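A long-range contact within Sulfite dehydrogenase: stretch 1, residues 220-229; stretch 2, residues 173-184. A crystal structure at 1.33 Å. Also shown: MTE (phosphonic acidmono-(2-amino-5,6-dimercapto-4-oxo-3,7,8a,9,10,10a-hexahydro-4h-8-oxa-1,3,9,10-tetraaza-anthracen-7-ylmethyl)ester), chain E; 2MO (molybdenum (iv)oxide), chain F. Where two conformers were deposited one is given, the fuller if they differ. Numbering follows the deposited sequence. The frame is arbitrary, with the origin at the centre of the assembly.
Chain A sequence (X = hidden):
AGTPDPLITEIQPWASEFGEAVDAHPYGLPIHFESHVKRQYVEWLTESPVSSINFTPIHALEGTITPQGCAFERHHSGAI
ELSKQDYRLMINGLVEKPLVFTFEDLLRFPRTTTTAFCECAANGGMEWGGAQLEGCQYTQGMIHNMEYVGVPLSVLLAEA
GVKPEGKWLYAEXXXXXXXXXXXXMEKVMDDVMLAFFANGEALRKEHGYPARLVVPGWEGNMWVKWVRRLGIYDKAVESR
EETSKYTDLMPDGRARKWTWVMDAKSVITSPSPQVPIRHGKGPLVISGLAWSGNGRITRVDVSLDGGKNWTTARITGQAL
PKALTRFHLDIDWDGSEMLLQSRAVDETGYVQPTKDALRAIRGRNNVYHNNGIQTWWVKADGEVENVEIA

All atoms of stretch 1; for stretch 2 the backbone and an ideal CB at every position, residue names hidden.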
# COMPACT_ATOMS: atom_id res chain seq x y z
N GLY A 220 16.75 -4.32 10.50
CA GLY A 220 15.74 -5.25 10.02
C GLY A 220 15.85 -6.65 10.61
O GLY A 220 14.86 -7.35 10.75
N ASN A 221 17.07 -7.11 10.89
CA ASN A 221 17.21 -8.44 11.46
C ASN A 221 16.36 -8.65 12.71
O ASN A 221 15.94 -9.78 12.99
CB ASN A 221 18.68 -8.78 11.74
CG ASN A 221 18.86 -10.21 12.21
OD1 ASN A 221 19.09 -10.45 13.40
ND2 ASN A 221 18.64 -11.17 11.32
N MET A 222 16.09 -7.59 13.46
CA MET A 222 15.36 -7.75 14.69
C MET A 222 13.86 -7.86 14.45
O MET A 222 13.12 -8.18 15.38
CB MET A 222 15.73 -6.62 15.62
CG MET A 222 17.21 -6.59 15.92
SD MET A 222 17.65 -5.24 17.04
CE MET A 222 17.34 -5.98 18.63
N TRP A 223 13.41 -7.62 13.21
CA TRP A 223 11.99 -7.70 12.87
C TRP A 223 11.64 -9.17 12.62
O TRP A 223 11.39 -9.59 11.48
CB TRP A 223 11.68 -6.82 11.66
CG TRP A 223 11.85 -5.34 11.85
CD1 TRP A 223 12.92 -4.68 12.39
CD2 TRP A 223 10.98 -4.35 11.34
NE1 TRP A 223 12.72 -3.33 12.31
CE2 TRP A 223 11.53 -3.10 11.68
CE3 TRP A 223 9.74 -4.41 10.71
CZ2 TRP A 223 10.90 -1.91 11.36
CZ3 TRP A 223 9.12 -3.24 10.38
CH2 TRP A 223 9.69 -2.00 10.71
N VAL A 224 11.67 -9.96 13.68
CA VAL A 224 11.54 -11.41 13.59
C VAL A 224 10.20 -11.76 12.91
O VAL A 224 9.13 -11.34 13.35
CB VAL A 224 11.67 -12.07 14.98
CG1 VAL A 224 11.46 -13.58 14.87
CG2 VAL A 224 13.01 -11.76 15.62
N LYS A 225 10.29 -12.55 11.84
CA LYS A 225 9.13 -13.00 11.08
C LYS A 225 8.64 -14.37 11.57
O LYS A 225 9.40 -15.17 12.13
CB LYS A 225 9.51 -13.07 9.60
CG LYS A 225 9.72 -11.74 8.97
CD LYS A 225 10.02 -11.80 7.47
CE LYS A 225 11.36 -12.41 7.13
NZ LYS A 225 11.50 -12.50 5.66
N TRP A 226 7.36 -14.63 11.33
CA TRP A 226 6.74 -15.89 11.73
C TRP A 226 7.00 -16.13 13.22
O TRP A 226 7.36 -17.22 13.63
CB TRP A 226 7.23 -17.09 10.87
CG TRP A 226 7.32 -16.79 9.40
CD1 TRP A 226 6.27 -16.71 8.54
CD2 TRP A 226 8.50 -16.58 8.61
NE1 TRP A 226 6.71 -16.43 7.27
CE2 TRP A 226 8.07 -16.34 7.30
CE3 TRP A 226 9.86 -16.59 8.88
CZ2 TRP A 226 8.96 -16.06 6.27
CZ3 TRP A 226 10.74 -16.34 7.86
CH2 TRP A 226 10.30 -16.05 6.57
N VAL A 227 6.83 -15.08 14.03
CA VAL A 227 7.30 -15.11 15.41
C VAL A 227 6.58 -16.18 16.21
O VAL A 227 5.35 -16.23 16.22
CB VAL A 227 7.20 -13.74 16.11
CG1 VAL A 227 8.22 -13.65 17.25
CG2 VAL A 227 7.52 -12.63 15.19
N ARG A 228 7.34 -17.05 16.87
CA ARG A 228 6.75 -18.15 17.63
C ARG A 228 6.94 -18.09 19.13
O ARG A 228 6.17 -18.71 19.88
CB ARG A 228 7.27 -19.51 17.13
CG ARG A 228 8.58 -19.95 17.72
CD ARG A 228 8.89 -21.36 17.34
NE ARG A 228 10.05 -21.86 18.07
CZ ARG A 228 10.55 -23.08 17.92
NH1 ARG A 228 10.06 -23.92 17.01
NH2 ARG A 228 11.56 -23.46 18.69
N ARG A 229 7.95 -17.36 19.60
CA ARG A 229 8.24 -17.37 21.03
C ARG A 229 8.92 -16.09 21.47
O ARG A 229 9.77 -15.56 20.77
CB ARG A 229 9.11 -18.58 21.41
CG ARG A 229 9.35 -18.78 22.90
CD ARG A 229 10.06 -20.08 23.19
NE ARG A 229 11.48 -20.00 22.88
CZ ARG A 229 12.40 -19.45 23.67
NH1 ARG A 229 12.06 -18.89 24.83
NH2 ARG A 229 13.67 -19.44 23.32
N UNK A 173 11.69 -17.02 15.63
CA UNK A 173 10.77 -17.37 14.58
C UNK A 173 10.44 -18.85 14.49
O UNK A 173 11.15 -19.69 15.04
CB UNK A 173 11.34 -16.90 13.24
N UNK A 174 9.40 -19.17 13.74
CA UNK A 174 8.94 -20.55 13.54
C UNK A 174 9.75 -21.31 12.51
O UNK A 174 9.63 -22.52 12.41
CB UNK A 174 7.47 -20.55 13.12
N UNK A 175 10.56 -20.58 11.73
CA UNK A 175 11.39 -21.15 10.70
C UNK A 175 12.60 -21.91 11.26
O UNK A 175 12.93 -21.80 12.43
CB UNK A 175 11.86 -20.04 9.76
N UNK A 176 13.24 -22.70 10.40
CA UNK A 176 14.43 -23.46 10.78
C UNK A 176 15.55 -22.56 11.28
O UNK A 176 16.24 -22.88 12.25
CB UNK A 176 14.93 -24.29 9.59
N UNK A 177 15.68 -21.39 10.66
CA UNK A 177 16.77 -20.50 11.02
C UNK A 177 16.58 -19.85 12.38
O UNK A 177 17.56 -19.41 12.95
CB UNK A 177 16.93 -19.42 9.95
N UNK A 178 15.32 -19.74 12.83
CA UNK A 178 14.90 -19.13 14.11
C UNK A 178 15.11 -17.61 14.18
O UNK A 178 14.23 -16.89 14.68
CB UNK A 178 15.67 -19.79 15.26
N UNK A 179 16.26 -17.10 13.74
CA UNK A 179 16.53 -15.67 13.78
C UNK A 179 16.38 -15.08 15.17
O UNK A 179 15.93 -13.96 15.35
CB UNK A 179 15.60 -14.94 12.81
N UNK A 180 16.80 -15.82 16.18
CA UNK A 180 16.60 -15.35 17.54
C UNK A 180 17.41 -14.10 17.80
O UNK A 180 18.58 -14.03 17.44
CB UNK A 180 16.97 -16.44 18.55
N UNK A 181 16.78 -13.11 18.43
CA UNK A 181 17.41 -11.86 18.78
C UNK A 181 16.97 -11.41 20.17
O UNK A 181 15.81 -11.58 20.55
CB UNK A 181 17.08 -10.79 17.74
N UNK A 182 17.90 -10.76 20.87
CA UNK A 182 17.67 -10.23 22.21
C UNK A 182 17.37 -8.73 22.19
O UNK A 182 18.03 -7.95 21.51
CB UNK A 182 18.89 -10.50 23.10
N UNK A 183 16.37 -8.33 22.99
CA UNK A 183 15.93 -6.93 23.08
C UNK A 183 15.97 -6.48 24.54
O UNK A 183 15.48 -7.20 25.41
CB UNK A 183 14.52 -6.76 22.50
N UNK A 184 16.44 -5.27 24.81
CA UNK A 184 16.25 -4.74 26.16
C UNK A 184 14.78 -4.45 26.43
O UNK A 184 14.06 -3.98 25.55
CB UNK A 184 17.08 -3.47 26.36
N1 MTE E . 12.78 -13.51 10.77
C2 MTE E . 12.96 -14.82 10.66
N2 MTE E . 12.18 -15.64 11.39
N3 MTE E . 13.87 -15.35 9.82
C4 MTE E . 14.68 -14.59 9.04
O4 MTE E . 15.49 -15.16 8.28
N5 MTE E . 15.38 -12.25 8.46
C6 MTE E . 15.49 -10.97 9.13
C7 MTE E . 14.16 -10.35 9.54
N8 MTE E . 13.36 -11.32 10.25
C9 MTE E . 14.57 -13.15 9.13
C10 MTE E . 13.56 -12.63 10.06
C1' MTE E . 16.28 -9.95 8.34
S1' MTE E . 18.02 -10.10 8.26
C2' MTE E . 15.68 -8.88 7.75
S2' MTE E . 16.58 -7.62 7.01
C3' MTE E . 14.17 -8.77 7.79
O3' MTE E . 13.50 -9.90 8.36
C4' MTE E . 13.63 -8.63 6.38
O4' MTE E . 12.21 -8.43 6.43
P MTE E . 11.42 -8.69 5.06
O1P MTE E . 12.07 -7.62 4.14
O2P MTE E . 11.71 -10.06 4.54
O3P MTE E . 10.00 -8.37 5.36
MO 2MO F . 18.87 -8.01 7.53
OT1 2MO F . 19.27 -7.01 8.96
OT2 2MO F . 20.35 -9.17 6.96

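At position 173 the backbone bridges Val-227 in an antiparallel, non-hydrogen-bonded pair, CA to CA 4.2 Å. An ideal CB would stand 2.8 Å from Lys-225 O and 2.4 Å from MTE N2, both clashes, so no side chain fits. Gly-173 is deposited, and its CA approaches Trp-226 O at 3.5 Å.

Position 174 has its CB 3.4 Å from Trp-226 O and 4.1 Å from Arg-228 CB, a tight corner favouring something small. Ala-174 fills it; its CB lies 4.1 Å from Trp-226 CB, and its N donates to Trp-226 O at 2.8 Å. One water accepts from Arg-228 NH1 (3.1 Å) and donates to Ala-174 O (2.9 Å), tying the arginine's end to the same residue.

Position 175 points toward stretch 1, its CB 4.1 Å from Trp-226 CE3. Nearby, the pterin offers two donors, N2 and N3, so a short acid is the natural match, though an amide could meet part of the demand. Asp-175 takes both: OD1 accepts from MTE N2 at 2.9 Å, OD2 from MTE N3 at 3.0 Å. Since MTE N2 also donates to Lys-225 O at 2.9 Å, the cofactor joins the two stretches.

Positions 176 and 177 are out of reach of stretch 1, which sets no demand there. They are Ala-176 and Ser-177, whose OG donates to Asp-175 OD2 at 2.7 Å and so steadies the acid. Position 178, at phi 68°, has a CB pointing sideways with nothing of stretch 1 within 5.5 Å; Ser-178 follows.

Position 179 also has positive phi (56/38), a conformation that suits glycine, asparagine or aspartate. Its CB points toward Asn-221 and Val-224, where a short polar group could meet the carbonyl and amide of Asn-221. Asn-179 is deposited, its CB 3.4 Å from MTE C2. Position 180 points away, and Gly-180 adds almost nothing.

Position 181 points toward Met-222, Val-224 and the acceptor Asn-221 OD1, inviting a long donor, lysine or arginine. Arg-181 folds through three m rotamers to bring NH1 2.8 Å from Asn-221 OD1, a nearly straight hydrogen bond at the guanidinium edge, while Met-222 CG lies over one face.

Position 182 points away; Ser-182 offers stretch 1 chiefly its backbone. At 183 the CB points sideways, 4.9 Å from Met-222 CE, so a large apolar group, aliphatic or aromatic, could reach the methionine. Phe-183 does: Met-222 CE sits 4.0 Å from the centroid of the Phe-183 ring, over its face. Position 184 is out of reach; Pro-184 sits at the N-cap position, right before a helix.

Stretch 2 173-184: GADASSNGRSFP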
# COMPACT_ATOMS: atom_id res chain seq x y z
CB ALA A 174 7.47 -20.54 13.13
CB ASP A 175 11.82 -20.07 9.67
CG ASP A 175 12.56 -18.88 10.27
OD1 ASP A 175 12.28 -18.50 11.44
OD2 ASP A 175 13.39 -18.28 9.54
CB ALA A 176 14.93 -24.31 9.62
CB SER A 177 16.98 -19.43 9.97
OG SER A 177 16.05 -18.37 10.09
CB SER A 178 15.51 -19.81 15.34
OG SER A 178 16.59 -19.10 15.95
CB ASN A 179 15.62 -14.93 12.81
CG ASN A 179 16.22 -13.61 12.33
OD1 ASN A 179 15.85 -12.51 12.77
ND2 ASN A 179 17.19 -13.73 11.45
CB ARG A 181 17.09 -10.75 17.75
CG ARG A 181 17.80 -10.88 16.42
CD ARG A 181 19.30 -10.82 16.53
NE ARG A 181 19.82 -9.60 17.10
CZ ARG A 181 20.21 -8.52 16.44
NH1 ARG A 181 20.13 -8.44 15.13
NH2 ARG A 181 20.70 -7.50 17.10
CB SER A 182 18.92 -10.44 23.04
OG SER A 182 19.28 -11.80 23.09
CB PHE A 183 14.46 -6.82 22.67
CG PHE A 183 14.15 -7.14 21.25
CD1 PHE A 183 14.14 -8.44 20.81
CD2 PHE A 183 13.79 -6.15 20.36
CE1 PHE A 183 13.82 -8.72 19.48
CE2 PHE A 183 13.44 -6.43 19.06
CZ PHE A 183 13.48 -7.71 18.61
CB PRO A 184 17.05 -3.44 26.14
CG PRO A 184 17.05 -3.02 24.75
CD PRO A 184 17.00 -4.24 23.91
O HOH W 1 8.14 -23.68 14.65
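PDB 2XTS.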